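Local coordinates for protein D-alanyl transferase DltD (Enterococcus faecium TX0133A04, PDB 6PFX) that probably carries out a D-alanine transfer step in the D-alanylation of lipoteichoic acid, during cell-wall biogenesis in a Gram-positive bacterium, at residues S81-M84 against M85-A89; K154-D157 against T158-A161; T235-P238 against F239-N243; V278-Q281 against L282-H286; K319-L322 against N323-F327. One frame throughout, in Å; residues are numbered along the deposited sequence.

Interaction 1: residues S81-M84 against M85-A89; sequences SQYM and MMRSA
The phenol oxygen of Y83 is met by R87 one helical turn later: R87 NH1 donates to Y83 OH over 2.7 Å, with the oxygen practically in the guanidinium plane and the N-H somewhat bent. Both side chains leave the helix with CG anti to the backbone N (chi1 176° for Y83 and -178° for R87) and run alongside each other in the same direction. R87 then bends at chi2, which brings its NH1 round to the phenol; the ring and guanidinium planes stand nearly perpendicular, 84° apart, so this is an edge-on polar contact and not a stack. Nearer the backbone, R87 CB lies over one face of the tyrosine near its rim, 4.1 Å from Y83 CE2. Arginine suits the place because its planar group carries several N-H donors: NH1 serves both Y83 OH and, in a salt bridge, D140, while NH2 bonds S132. The helix, 79-89, belongs to the crossover from strand 68-71 to strand 97-101 in the parallel sheet of this SGNH-type alpha/beta fold. On another side S88 folds back, its OG 2.9 Å from M84 O and 3.0 Å from M85 O, while K30 supplies its strongest polar partner. M85, unbranched and flexible, runs extended beyond CG to the aliphatic stem of Q82, its CE 3.9 Å from Q82 CG; Q82 OE1 is hydrogen-bonded to G44 N.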
loop_
_atom_site.group_PDB
_atom_site.type_symbol
_atom_site.label_atom_id
_atom_site.label_comp_id
_atom_site.label_asym_id
_atom_site.label_seq_id
_atom_site.Cartn_x
_atom_site.Cartn_y
_atom_site.Cartn_z
ATOM N N SER A 81 -8.228 -3.524 -0.683
ATOM C CA SER A 81 -8.234 -3.515 0.774
ATOM C C SER A 81 -7.856 -2.143 1.311
ATOM O O SER A 81 -8.461 -1.650 2.271
ATOM C CB SER A 81 -7.262 -4.559 1.311
ATOM O OG SER A 81 -7.716 -5.851 0.979
ATOM N N GLN A 82 -6.862 -1.499 0.715
ATOM C CA GLN A 82 -6.467 -0.204 1.271
ATOM C C GLN A 82 -7.481 0.882 0.947
ATOM O O GLN A 82 -7.653 1.816 1.739
ATOM C CB GLN A 82 -5.022 0.107 0.910
ATOM C CG GLN A 82 -4.105 -0.743 1.837
ATOM C CD GLN A 82 -2.642 -0.770 1.458
ATOM O OE1 GLN A 82 -1.811 -0.171 2.135
ATOM N NE2 GLN A 82 -2.310 -1.521 0.416
ATOM N N TYR A 83 -8.192 0.762 -0.176
ATOM C CA TYR A 83 -9.339 1.631 -0.403
ATOM C C TYR A 83 -10.355 1.520 0.729
ATOM O O TYR A 83 -10.906 2.530 1.174
ATOM C CB TYR A 83 -10.046 1.295 -1.719
ATOM C CG TYR A 83 -11.307 2.114 -1.935
ATOM C CD1 TYR A 83 -11.226 3.412 -2.399
ATOM C CD2 TYR A 83 -12.573 1.596 -1.671
ATOM C CE1 TYR A 83 -12.370 4.184 -2.605
ATOM C CE2 TYR A 83 -13.720 2.362 -1.868
ATOM C CZ TYR A 83 -13.610 3.655 -2.344
ATOM O OH TYR A 83 -14.736 4.437 -2.549
ATOM N N MET A 84 -10.649 0.293 1.177
ATOM C CA MET A 84 -11.638 0.118 2.236
ATOM C C MET A 84 -11.161 0.758 3.532
ATOM O O MET A 84 -11.964 1.303 4.297
ATOM C CB MET A 84 -11.916 -1.363 2.486
ATOM C CG MET A 84 -12.452 -2.115 1.304
ATOM S SD MET A 84 -13.910 -1.339 0.623
ATOM C CE MET A 84 -14.889 -1.101 2.105
ATOM N N MET A 85 -9.859 0.684 3.804
ATOM C CA MET A 85 -9.319 1.387 4.960
ATOM C C MET A 85 -9.524 2.889 4.820
ATOM O O MET A 85 -9.996 3.554 5.749
ATOM C CB MET A 85 -7.834 1.073 5.120
ATOM C CG MET A 85 -7.539 -0.383 5.355
ATOM S SD MET A 85 -5.774 -0.681 5.577
ATOM C CE MET A 85 -5.682 -2.372 4.980
ATOM N N MET A 86 -9.175 3.441 3.653
ATOM C CA MET A 86 -9.267 4.882 3.457
ATOM C C MET A 86 -10.706 5.361 3.567
ATOM O O MET A 86 -10.992 6.361 4.239
ATOM C CB MET A 86 -8.744 5.243 2.071
ATOM C CG MET A 86 -7.271 5.050 1.889
ATOM S SD MET A 86 -6.838 5.482 0.191
ATOM C CE MET A 86 -5.120 5.017 0.229
ATOM N N ARG A 87 -11.620 4.672 2.871
ATOM C CA ARG A 87 -13.024 5.068 2.836
ATOM C C ARG A 87 -13.648 4.996 4.223
ATOM O O ARG A 87 -14.451 5.858 4.597
ATOM C CB ARG A 87 -13.782 4.166 1.853
ATOM C CG ARG A 87 -15.265 4.497 1.675
ATOM C CD ARG A 87 -15.428 5.718 0.786
ATOM N NE ARG A 87 -16.817 6.150 0.641
ATOM C CZ ARG A 87 -17.535 6.103 -0.483
ATOM N NH1 ARG A 87 -17.021 5.632 -1.620
ATOM N NH2 ARG A 87 -18.789 6.548 -0.462
ATOM N N SER A 88 -13.312 3.962 4.994
ATOM C CA SER A 88 -13.900 3.804 6.318
ATOM C C SER A 88 -13.334 4.809 7.311
ATOM O O SER A 88 -13.966 5.077 8.337
ATOM C CB SER A 88 -13.682 2.378 6.832
ATOM O OG SER A 88 -12.306 2.090 7.039
ATOM N N ALA A 89 -12.158 5.370 7.036
ATOM C CA ALA A 89 -11.659 6.459 7.862
ATOM C C ALA A 89 -12.444 7.741 7.628
ATOM O O ALA A 89 -12.455 8.620 8.498
ATOM C CB ALA A 89 -10.173 6.677 7.584
#

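Interaction 2: residues K154-D157 against T158-A161; sequences KEND and TLTA
N156 and T160 are joined twice through a single carbonyl. N156 O accepts from T160 N and from T160 OG1, each over 2.9 Å; the amide comes in tilted from the carbonyl plane, whereas the hydroxyl sits well above it. T160 manages this because its OG1 lies beside its own backbone N (chi1 -69°), turning the hydroxyl back toward the start of the helix, with CG2 anti to that N, the branch K154 meets. N156 OD1 makes the other grip, taking the N-H of L159 over 3.1 Å along an almost straight 172° bond, though the donor stands above the amide plane. Y127 OH holds ND2, fixing which way round the amide lies. The flat amide also rests across the root of L159, with N156 CG 3.5 Å from L159 CB; the leucine goes on to pack against Y121 and L130. At the surface K154 curls through two bent torsions until NZ is 3.5 Å from T160 CG2, crossing the threonine at about a right angle. Asparagine, short and with a carbonyl on its side chain, is well suited to the N-cap of helix 157-167, where first-turn N-H groups lack acceptors from a preceding turn.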
loop_
_atom_site.group_PDB
_atom_site.type_symbol
_atom_site.label_atom_id
_atom_site.label_comp_id
_atom_site.label_asym_id
_atom_site.label_seq_id
_atom_site.Cartn_x
_atom_site.Cartn_y
_atom_site.Cartn_z
ATOM N N LYS A 154 -20.613 -13.053 -1.277
ATOM C CA LYS A 154 -21.838 -13.725 -1.691
ATOM C C LYS A 154 -22.470 -14.545 -0.570
ATOM O O LYS A 154 -23.664 -14.861 -0.646
ATOM C CB LYS A 154 -21.549 -14.673 -2.870
ATOM C CG LYS A 154 -20.974 -14.035 -4.140
ATOM C CD LYS A 154 -21.957 -13.100 -4.838
ATOM C CE LYS A 154 -23.216 -13.826 -5.302
ATOM N NZ LYS A 154 -24.084 -12.971 -6.162
ATOM N N GLU A 155 -21.700 -14.917 0.457
ATOM C CA GLU A 155 -22.282 -15.608 1.597
ATOM C C GLU A 155 -23.384 -14.787 2.252
ATOM O O GLU A 155 -24.247 -15.346 2.938
ATOM C CB GLU A 155 -21.228 -15.847 2.675
ATOM C CG GLU A 155 -20.109 -16.788 2.301
ATOM C CD GLU A 155 -19.059 -16.870 3.401
ATOM O OE1 GLU A 155 -19.331 -16.405 4.531
ATOM O OE2 GLU A 155 -17.956 -17.383 3.140
ATOM N N ASN A 156 -23.348 -13.470 2.067
ATOM C CA ASN A 156 -24.237 -12.522 2.735
ATOM C C ASN A 156 -25.293 -12.082 1.730
ATOM O O ASN A 156 -25.039 -11.215 0.893
ATOM C CB ASN A 156 -23.394 -11.338 3.201
ATOM C CG ASN A 156 -24.152 -10.383 4.093
ATOM O OD1 ASN A 156 -25.374 -10.262 4.010
ATOM N ND2 ASN A 156 -23.420 -9.686 4.953
ATOM N N ASP A 157 -26.495 -12.665 1.832
ATOM C CA ASP A 157 -27.520 -12.428 0.818
ATOM C C ASP A 157 -28.083 -11.012 0.889
ATOM O O ASP A 157 -28.383 -10.406 -0.147
ATOM C CB ASP A 157 -28.645 -13.458 0.944
ATOM C CG ASP A 157 -28.239 -14.831 0.444
ATOM O OD1 ASP A 157 -27.323 -14.911 -0.406
ATOM O OD2 ASP A 157 -28.837 -15.831 0.899
ATOM N N THR A 158 -28.256 -10.470 2.091
ATOM C CA THR A 158 -28.732 -9.096 2.210
ATOM C C THR A 158 -27.750 -8.125 1.566
ATOM O O THR A 158 -28.141 -7.260 0.773
ATOM C CB THR A 158 -28.969 -8.775 3.683
ATOM O OG1 THR A 158 -29.915 -9.718 4.208
ATOM C CG2 THR A 158 -29.505 -7.366 3.847
ATOM N N LEU A 159 -26.461 -8.263 1.881
ATOM C CA LEU A 159 -25.458 -7.393 1.273
ATOM C C LEU A 159 -25.414 -7.576 -0.237
ATOM O O LEU A 159 -25.310 -6.599 -0.988
ATOM C CB LEU A 159 -24.089 -7.660 1.900
ATOM C CG LEU A 159 -22.856 -7.075 1.204
ATOM C CD1 LEU A 159 -22.871 -5.562 1.296
ATOM C CD2 LEU A 159 -21.577 -7.628 1.812
ATOM N N THR A 160 -25.494 -8.821 -0.703
ATOM C CA THR A 160 -25.399 -9.077 -2.135
ATOM C C THR A 160 -26.491 -8.342 -2.906
ATOM O O THR A 160 -26.232 -7.773 -3.976
ATOM C CB THR A 160 -25.460 -10.586 -2.382
ATOM O OG1 THR A 160 -24.264 -11.206 -1.885
ATOM C CG2 THR A 160 -25.605 -10.871 -3.851
ATOM N N ALA A 161 -27.723 -8.351 -2.398
ATOM C CA ALA A 161 -28.801 -7.669 -3.105
ATOM C C ALA A 161 -28.567 -6.166 -3.128
ATOM O O ALA A 161 -28.869 -5.494 -4.122
ATOM C CB ALA A 161 -30.143 -7.997 -2.458
#

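Interaction 3: residues T235-P238 against F239-N243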
loop_
_atom_site.group_PDB
_atom_site.type_symbol
_atom_site.label_atom_id
_atom_site.label_comp_id
_atom_site.label_asym_id
_atom_site.label_seq_id
_atom_site.Cartn_x
_atom_site.Cartn_y
_atom_site.Cartn_z
ATOM N N THR A 235 25.294 -12.625 2.961
ATOM C CA THR A 235 26.502 -13.365 2.642
ATOM C C THR A 235 26.269 -14.805 2.192
ATOM O O THR A 235 27.241 -15.467 1.817
ATOM C CB THR A 235 27.423 -13.399 3.862
ATOM O OG1 THR A 235 26.729 -14.067 4.922
ATOM C CG2 THR A 235 27.813 -12.009 4.292
ATOM N N ASN A 236 25.035 -15.321 2.205
ATOM C CA ASN A 236 24.839 -16.759 2.005
ATOM C C ASN A 236 24.261 -17.135 0.637
ATOM O O ASN A 236 23.823 -18.279 0.437
ATOM C CB ASN A 236 24.048 -17.394 3.157
ATOM C CG ASN A 236 22.557 -17.157 3.066
ATOM O OD1 ASN A 236 22.067 -16.490 2.160
ATOM N ND2 ASN A 236 21.821 -17.750 3.999
ATOM N N ASN A 237 24.336 -16.239 -0.338
ATOM C CA ASN A 237 23.758 -16.503 -1.642
ATOM C C ASN A 237 24.336 -15.514 -2.642
ATOM O O ASN A 237 24.939 -14.508 -2.237
ATOM C CB ASN A 237 22.225 -16.379 -1.599
ATOM C CG ASN A 237 21.756 -14.952 -1.250
ATOM O OD1 ASN A 237 21.527 -14.138 -2.144
ATOM N ND2 ASN A 237 21.616 -14.654 0.043
ATOM N N PRO A 238 24.153 -15.747 -3.927
ATOM C CA PRO A 238 24.737 -14.868 -4.948
ATOM C C PRO A 238 23.857 -13.711 -5.375
ATOM O O PRO A 238 24.254 -12.960 -6.279
ATOM C CB PRO A 238 24.973 -15.811 -6.140
ATOM C CG PRO A 238 24.072 -16.930 -5.954
ATOM C CD PRO A 238 23.680 -17.024 -4.496
ATOM N N PHE A 239 22.700 -13.539 -4.749
ATOM C CA PHE A 239 21.665 -12.675 -5.289
ATOM C C PHE A 239 21.443 -11.407 -4.484
ATOM O O PHE A 239 20.564 -10.616 -4.837
ATOM C CB PHE A 239 20.331 -13.425 -5.382
ATOM C CG PHE A 239 20.405 -14.685 -6.176
ATOM C CD1 PHE A 239 20.692 -14.646 -7.517
ATOM C CD2 PHE A 239 20.175 -15.910 -5.575
ATOM C CE1 PHE A 239 20.762 -15.821 -8.255
ATOM C CE2 PHE A 239 20.237 -17.081 -6.302
ATOM C CZ PHE A 239 20.534 -17.036 -7.643
ATOM N N GLY A 240 22.184 -11.200 -3.405
ATOM C CA GLY A 240 21.945 -10.034 -2.581
ATOM C C GLY A 240 20.721 -10.132 -1.703
ATOM O O GLY A 240 20.196 -9.099 -1.273
ATOM N N LEU A 241 20.254 -11.347 -1.416
ATOM C CA LEU A 241 19.067 -11.558 -0.598
ATOM C C LEU A 241 19.472 -11.708 0.862
ATOM O O LEU A 241 20.525 -12.274 1.173
ATOM C CB LEU A 241 18.309 -12.817 -1.033
ATOM C CG LEU A 241 17.902 -12.889 -2.499
ATOM C CD1 LEU A 241 17.360 -14.272 -2.866
ATOM C CD2 LEU A 241 16.865 -11.831 -2.814
ATOM N N LYS A 242 18.642 -11.191 1.762
ATOM C CA LYS A 242 18.911 -11.368 3.182
ATOM C C LYS A 242 19.024 -12.856 3.492
ATOM O O LYS A 242 18.191 -13.653 3.048
ATOM C CB LYS A 242 17.783 -10.736 3.993
ATOM C CG LYS A 242 18.040 -10.727 5.472
ATOM C CD LYS A 242 17.176 -9.697 6.188
ATOM C CE LYS A 242 17.477 -9.684 7.669
ATOM N NZ LYS A 242 17.114 -10.962 8.327
ATOM N N ASN A 243 20.046 -13.220 4.278
ATOM C CA ASN A 243 20.353 -14.624 4.543
ATOM C C ASN A 243 19.128 -15.440 4.958
ATOM O O ASN A 243 18.879 -16.510 4.396
ATOM C CB ASN A 243 21.476 -14.736 5.579
ATOM C CG ASN A 243 22.815 -14.308 5.024
ATOM O OD1 ASN A 243 22.924 -13.940 3.859
ATOM N ND2 ASN A 243 23.846 -14.352 5.861
HETATM O O HOH W 1 24.561 -11.888 -1.969
#
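N237 grips L241 with both ends of its amide. OD1 accepts from L241 N over 3.2 Å, in the carbonyl plane on a lone pair, while ND2 donates to L241 O over 2.9 Å; a side-chain amide suits because it offers acceptor and donor side by side. The same OD1 also receives F239 N at 2.9 Å, an Asx turn. With chi1 at 63°, N237 CG lies between backbone N and carbonyl carbon, placing the amide inside the bend. A water closes the turn further, donating to N237 O and accepting from G240 N. The second shell fixes N237: N236 OD1 takes its ND2 over 2.8 Å on a nearly straight bond. N236 in turn lies stacked against N243, their amide planes 24° apart. N243 OD1 accepts from N236 N, and N243 ND2 reaches T235 OG1 over 3.0 Å, so the asparagine pins the start of the loop. P238 CG sits 3.9 Å from the centroid of the F239 ring, a CH-pi contact over the face. G240, at positive phi, carries the chain round. The loop links helix 219-233 to helix 243-250, with F239 wedged beside W300 and Y303 of helix 298-304, and L241 against I250.

Interaction 4: residues V278-Q281 against L282-H286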
loop_
_atom_site.group_PDB
_atom_site.type_symbol
_atom_site.label_atom_id
_atom_site.label_comp_id
_atom_site.label_asym_id
_atom_site.label_seq_id
_atom_site.Cartn_x
_atom_site.Cartn_y
_atom_site.Cartn_z
ATOM N N VAL A 278 -8.464 3.803 -4.988
ATOM C CA VAL A 278 -7.582 4.545 -4.092
ATOM C C VAL A 278 -7.427 5.986 -4.552
ATOM O O VAL A 278 -7.536 6.912 -3.748
ATOM C CB VAL A 278 -6.219 3.835 -4.009
ATOM C CG1 VAL A 278 -5.198 4.694 -3.335
ATOM C CG2 VAL A 278 -6.365 2.461 -3.327
ATOM N N LEU A 279 -7.132 6.199 -5.839
ATOM C CA LEU A 279 -6.962 7.553 -6.365
ATOM C C LEU A 279 -8.237 8.380 -6.231
ATOM O O LEU A 279 -8.185 9.574 -5.903
ATOM C CB LEU A 279 -6.524 7.469 -7.825
ATOM C CG LEU A 279 -5.203 6.742 -8.084
ATOM C CD1 LEU A 279 -4.774 6.946 -9.543
ATOM C CD2 LEU A 279 -4.124 7.230 -7.122
ATOM N N ASP A 280 -9.388 7.765 -6.495
ATOM C CA ASP A 280 -10.667 8.446 -6.336
ATOM C C ASP A 280 -10.812 8.986 -4.922
ATOM O O ASP A 280 -11.163 10.155 -4.723
ATOM C CB ASP A 280 -11.765 7.441 -6.690
ATOM C CG ASP A 280 -13.145 8.063 -6.826
ATOM O OD1 ASP A 280 -13.844 8.179 -5.796
ATOM O OD2 ASP A 280 -13.540 8.393 -7.969
ATOM N N GLN A 281 -10.527 8.157 -3.923
ATOM C CA GLN A 281 -10.707 8.582 -2.543
ATOM C C GLN A 281 -9.641 9.585 -2.115
ATOM O O GLN A 281 -9.946 10.539 -1.397
ATOM C CB GLN A 281 -10.750 7.366 -1.621
ATOM C CG GLN A 281 -11.169 7.664 -0.191
ATOM C CD GLN A 281 -12.630 8.080 -0.064
ATOM O OE1 GLN A 281 -13.418 7.908 -0.983
ATOM N NE2 GLN A 281 -12.986 8.638 1.086
ATOM N N LEU A 282 -8.390 9.394 -2.542
ATOM C CA LEU A 282 -7.343 10.356 -2.217
ATOM C C LEU A 282 -7.696 11.720 -2.776
ATOM O O LEU A 282 -7.544 12.742 -2.098
ATOM C CB LEU A 282 -6.005 9.878 -2.772
ATOM C CG LEU A 282 -5.450 8.677 -2.024
ATOM C CD1 LEU A 282 -4.334 8.070 -2.877
ATOM C CD2 LEU A 282 -4.884 9.031 -0.701
ATOM N N ALA A 283 -8.248 11.751 -3.984
ATOM C CA ALA A 283 -8.590 13.026 -4.596
ATOM C C ALA A 283 -9.770 13.664 -3.875
ATOM O O ALA A 283 -9.756 14.869 -3.593
ATOM C CB ALA A 283 -8.878 12.818 -6.084
ATOM N N LYS A 284 -10.784 12.865 -3.532
ATOM C CA LYS A 284 -11.966 13.416 -2.864
ATOM C C LYS A 284 -11.622 13.971 -1.489
ATOM O O LYS A 284 -12.233 14.953 -1.051
ATOM C CB LYS A 284 -13.078 12.366 -2.809
ATOM C CG LYS A 284 -13.691 12.132 -4.193
ATOM C CD LYS A 284 -14.698 10.989 -4.251
ATOM C CE LYS A 284 -15.223 10.772 -5.678
ATOM N NZ LYS A 284 -15.981 9.484 -5.799
ATOM N N ASN A 285 -10.635 13.382 -0.817
ATOM C CA ASN A 285 -10.162 13.861 0.472
ATOM C C ASN A 285 -9.168 15.011 0.375
ATOM O O ASN A 285 -8.716 15.511 1.415
ATOM C CB ASN A 285 -9.405 12.747 1.196
ATOM C CG ASN A 285 -10.296 11.725 1.799
ATOM O OD1 ASN A 285 -11.472 11.972 2.062
ATOM N ND2 ASN A 285 -9.725 10.559 2.072
ATOM N N HIS A 286 -8.777 15.412 -0.830
ATOM C CA HIS A 286 -7.730 16.419 -1.014
ATOM C C HIS A 286 -6.432 16.025 -0.304
ATOM O O HIS A 286 -5.739 16.859 0.288
ATOM C CB HIS A 286 -8.232 17.811 -0.618
ATOM C CG HIS A 286 -9.510 18.193 -1.308
ATOM N ND1 HIS A 286 -9.568 18.487 -2.655
ATOM C CD2 HIS A 286 -10.779 18.297 -0.848
ATOM C CE1 HIS A 286 -10.815 18.767 -2.991
ATOM N NE2 HIS A 286 -11.570 18.659 -1.912
HETATM O O HOH W 2 -11.158 8.741 3.595
#
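Packing of one helical turn on the next joins V278-Q281 to L282-H286, in a local and largely buried contact that ends with the helix itself. Helix 271-284 leads into strand 288-293 of the parallel sheet, and a Schellman motif stops it: H286 adopts positive phi (55°), and its N reaches back to A283 O over 3.0 Å. On the side facing the sheet V278 and L282 run together in the same direction, with V278 CG1 3.5 Å from L282 CD1. Branched aliphatic chains suit this face, since V98 and F100 of strand 97-101 and V289 and F291 of strand 288-293 complete the apolar layer. A charged pair occupies another side. D280 swings its carboxylate along the helix, CG anti to the backbone N (chi1 -169°), and K284 extends beyond CG to meet it; NZ approaches the syn lone pair of OD1 in a salt bridge of 2.5 Å, short enough that the exact length should be read with caution. Lysine suits this exposed position, its long chain spanning one turn to the acid while the ammonium stays near solvent. Q281 and N285, again one turn apart, set their amide planes almost perpendicular, 89° apart. They meet through one water, whose oxygen accepts from Q281 NE2 at 3.1 Å and from N285 ND2 at 2.8 Å.

Interaction 5: residues K319-L322 against N323-F327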
loop_
_atom_site.group_PDB
_atom_site.type_symbol
_atom_site.label_atom_id
_atom_site.label_comp_id
_atom_site.label_asym_id
_atom_site.label_seq_id
_atom_site.Cartn_x
_atom_site.Cartn_y
_atom_site.Cartn_z
ATOM N N LYS A 319 2.418 5.527 -13.935
ATOM C CA LYS A 319 2.711 6.958 -13.925
ATOM C C LYS A 319 1.781 7.731 -14.849
ATOM O O LYS A 319 1.383 8.851 -14.514
ATOM C CB LYS A 319 4.190 7.207 -14.212
ATOM C CG LYS A 319 5.075 6.733 -13.058
ATOM C CD LYS A 319 6.493 7.288 -13.107
ATOM C CE LYS A 319 7.126 7.161 -14.464
ATOM N NZ LYS A 319 8.577 7.509 -14.372
ATOM N N PHE A 320 1.379 7.143 -15.979
ATOM C CA PHE A 320 0.354 7.777 -16.800
ATOM C C PHE A 320 -0.946 7.920 -16.017
ATOM O O PHE A 320 -1.577 8.986 -16.020
ATOM C CB PHE A 320 0.135 6.965 -18.074
ATOM C CG PHE A 320 -0.925 7.525 -18.965
ATOM C CD1 PHE A 320 -2.250 7.148 -18.821
ATOM C CD2 PHE A 320 -0.598 8.439 -19.946
ATOM C CE1 PHE A 320 -3.232 7.675 -19.654
ATOM C CE2 PHE A 320 -1.567 8.963 -20.773
ATOM C CZ PHE A 320 -2.886 8.593 -20.618
ATOM N N GLN A 321 -1.347 6.867 -15.302
ATOM C CA GLN A 321 -2.597 6.932 -14.545
ATOM C C GLN A 321 -2.515 8.003 -13.462
ATOM O O GLN A 321 -3.479 8.744 -13.223
ATOM C CB GLN A 321 -2.905 5.564 -13.922
ATOM C CG GLN A 321 -4.282 5.456 -13.205
ATOM C CD GLN A 321 -4.631 4.010 -12.865
ATOM O OE1 GLN A 321 -3.932 3.082 -13.295
ATOM N NE2 GLN A 321 -5.685 3.809 -12.082
ATOM N N LEU A 322 -1.358 8.101 -12.807
ATOM C CA LEU A 322 -1.153 9.079 -11.745
ATOM C C LEU A 322 -1.079 10.489 -12.316
ATOM O O LEU A 322 -1.875 11.361 -11.949
ATOM C CB LEU A 322 0.120 8.700 -10.973
ATOM C CG LEU A 322 -0.012 7.467 -10.074
ATOM C CD1 LEU A 322 1.317 6.983 -9.550
ATOM C CD2 LEU A 322 -0.928 7.757 -8.888
ATOM N N ASN A 323 -0.138 10.717 -13.239
ATOM C CA ASN A 323 0.129 12.057 -13.744
ATOM C C ASN A 323 -1.063 12.624 -14.503
ATOM O O ASN A 323 -1.349 13.825 -14.414
ATOM C CB ASN A 323 1.350 12.033 -14.667
ATOM C CG ASN A 323 2.641 11.768 -13.937
ATOM O OD1 ASN A 323 2.761 11.999 -12.731
ATOM N ND2 ASN A 323 3.636 11.313 -14.678
ATOM N N SER A 324 -1.753 11.787 -15.281
ATOM C CA SER A 324 -2.865 12.290 -16.072
ATOM C C SER A 324 -3.972 12.845 -15.190
ATOM O O SER A 324 -4.803 13.624 -15.665
ATOM C CB SER A 324 -3.447 11.193 -16.969
ATOM O OG SER A 324 -4.121 10.202 -16.212
ATOM N N GLN A 325 -4.020 12.435 -13.927
ATOM C CA GLN A 325 -5.066 12.865 -13.017
ATOM C C GLN A 325 -4.575 13.849 -11.970
ATOM O O GLN A 325 -5.364 14.275 -11.117
ATOM C CB GLN A 325 -5.683 11.629 -12.348
ATOM C CG GLN A 325 -6.252 10.627 -13.367
ATOM C CD GLN A 325 -6.977 9.494 -12.678
ATOM O OE1 GLN A 325 -8.196 9.546 -12.469
ATOM N NE2 GLN A 325 -6.232 8.455 -12.320
ATOM N N GLY A 326 -3.315 14.257 -12.035
ATOM C CA GLY A 326 -2.802 15.288 -11.160
ATOM C C GLY A 326 -1.937 14.810 -10.018
ATOM O O GLY A 326 -1.477 15.646 -9.223
ATOM N N PHE A 327 -1.695 13.504 -9.912
ATOM C CA PHE A 327 -0.797 12.951 -8.903
ATOM C C PHE A 327 0.604 12.972 -9.496
ATOM O O PHE A 327 0.964 12.100 -10.288
ATOM C CB PHE A 327 -1.225 11.535 -8.553
ATOM C CG PHE A 327 -2.601 11.429 -7.926
ATOM C CD1 PHE A 327 -2.761 11.565 -6.555
ATOM C CD2 PHE A 327 -3.711 11.146 -8.695
ATOM C CE1 PHE A 327 -3.989 11.433 -5.970
ATOM C CE2 PHE A 327 -4.937 11.003 -8.119
ATOM C CZ PHE A 327 -5.084 11.158 -6.742
#
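S324 holds its OG between backbone N and carbonyl carbon (chi1 70°), which turns the hydroxyl back onto F320 O, 2.8 Å away. F320 O has a second donor in S324 N, the two arriving from opposite faces of its plane. Q325 instead sets CG beside its own N (chi1 -58°) and runs extended, laying its amide alongside Q321 so that NE2 donates to Q321 O over 2.9 Å. L322 O is doubly gripped as well: Q325 N at 3.1 Å and F327 N at 3.0 Å also approach from opposite faces, with the F327 ring edge near by. Glutamine suits position 325 because OE1 also accepts from D378 N and Q276 NE2. W386 holds Q321 OE1, and Q276 and F272 hold its NE2. L322 CD2 also touches F327 CB at 3.8 Å, the side chains crossing at about a right angle, and the F327 ring stacks on Y375. G326 turns the chain at a phi of 104°, where a side chain would jam against the preceding carbonyl. With G326 N bonded to N323 O (3.1 Å) besides F327 N to L322 O, this is a Schellman motif, closing helix 308-323 before edge strand 330-332.

In the fold
Interactions 1, 4 and 5 form a continuous packed row. Interaction 4 is the middle member: M86 CE meets V278 CG1 at 3.6 Å and R87 CD meets Q281 OE1 at 3.5 Å on one flank, while L279 CD2 lies 3.7 Å from L322 CD2 on the other. Interactions 1 and 5 do not touch, their nearest atoms being about 9 Å apart. Interaction 2 is a surface helix start, about 9 Å from interaction 1 at the nearest atoms. Interaction 3 is remote from it, with centres 48 Å apart, yet its L241 side chain touches the cluster of S46, D345 and H348, whose geometry is consistent with a Ser-His-Asp catalytic triad, as in SGNH hydrolases.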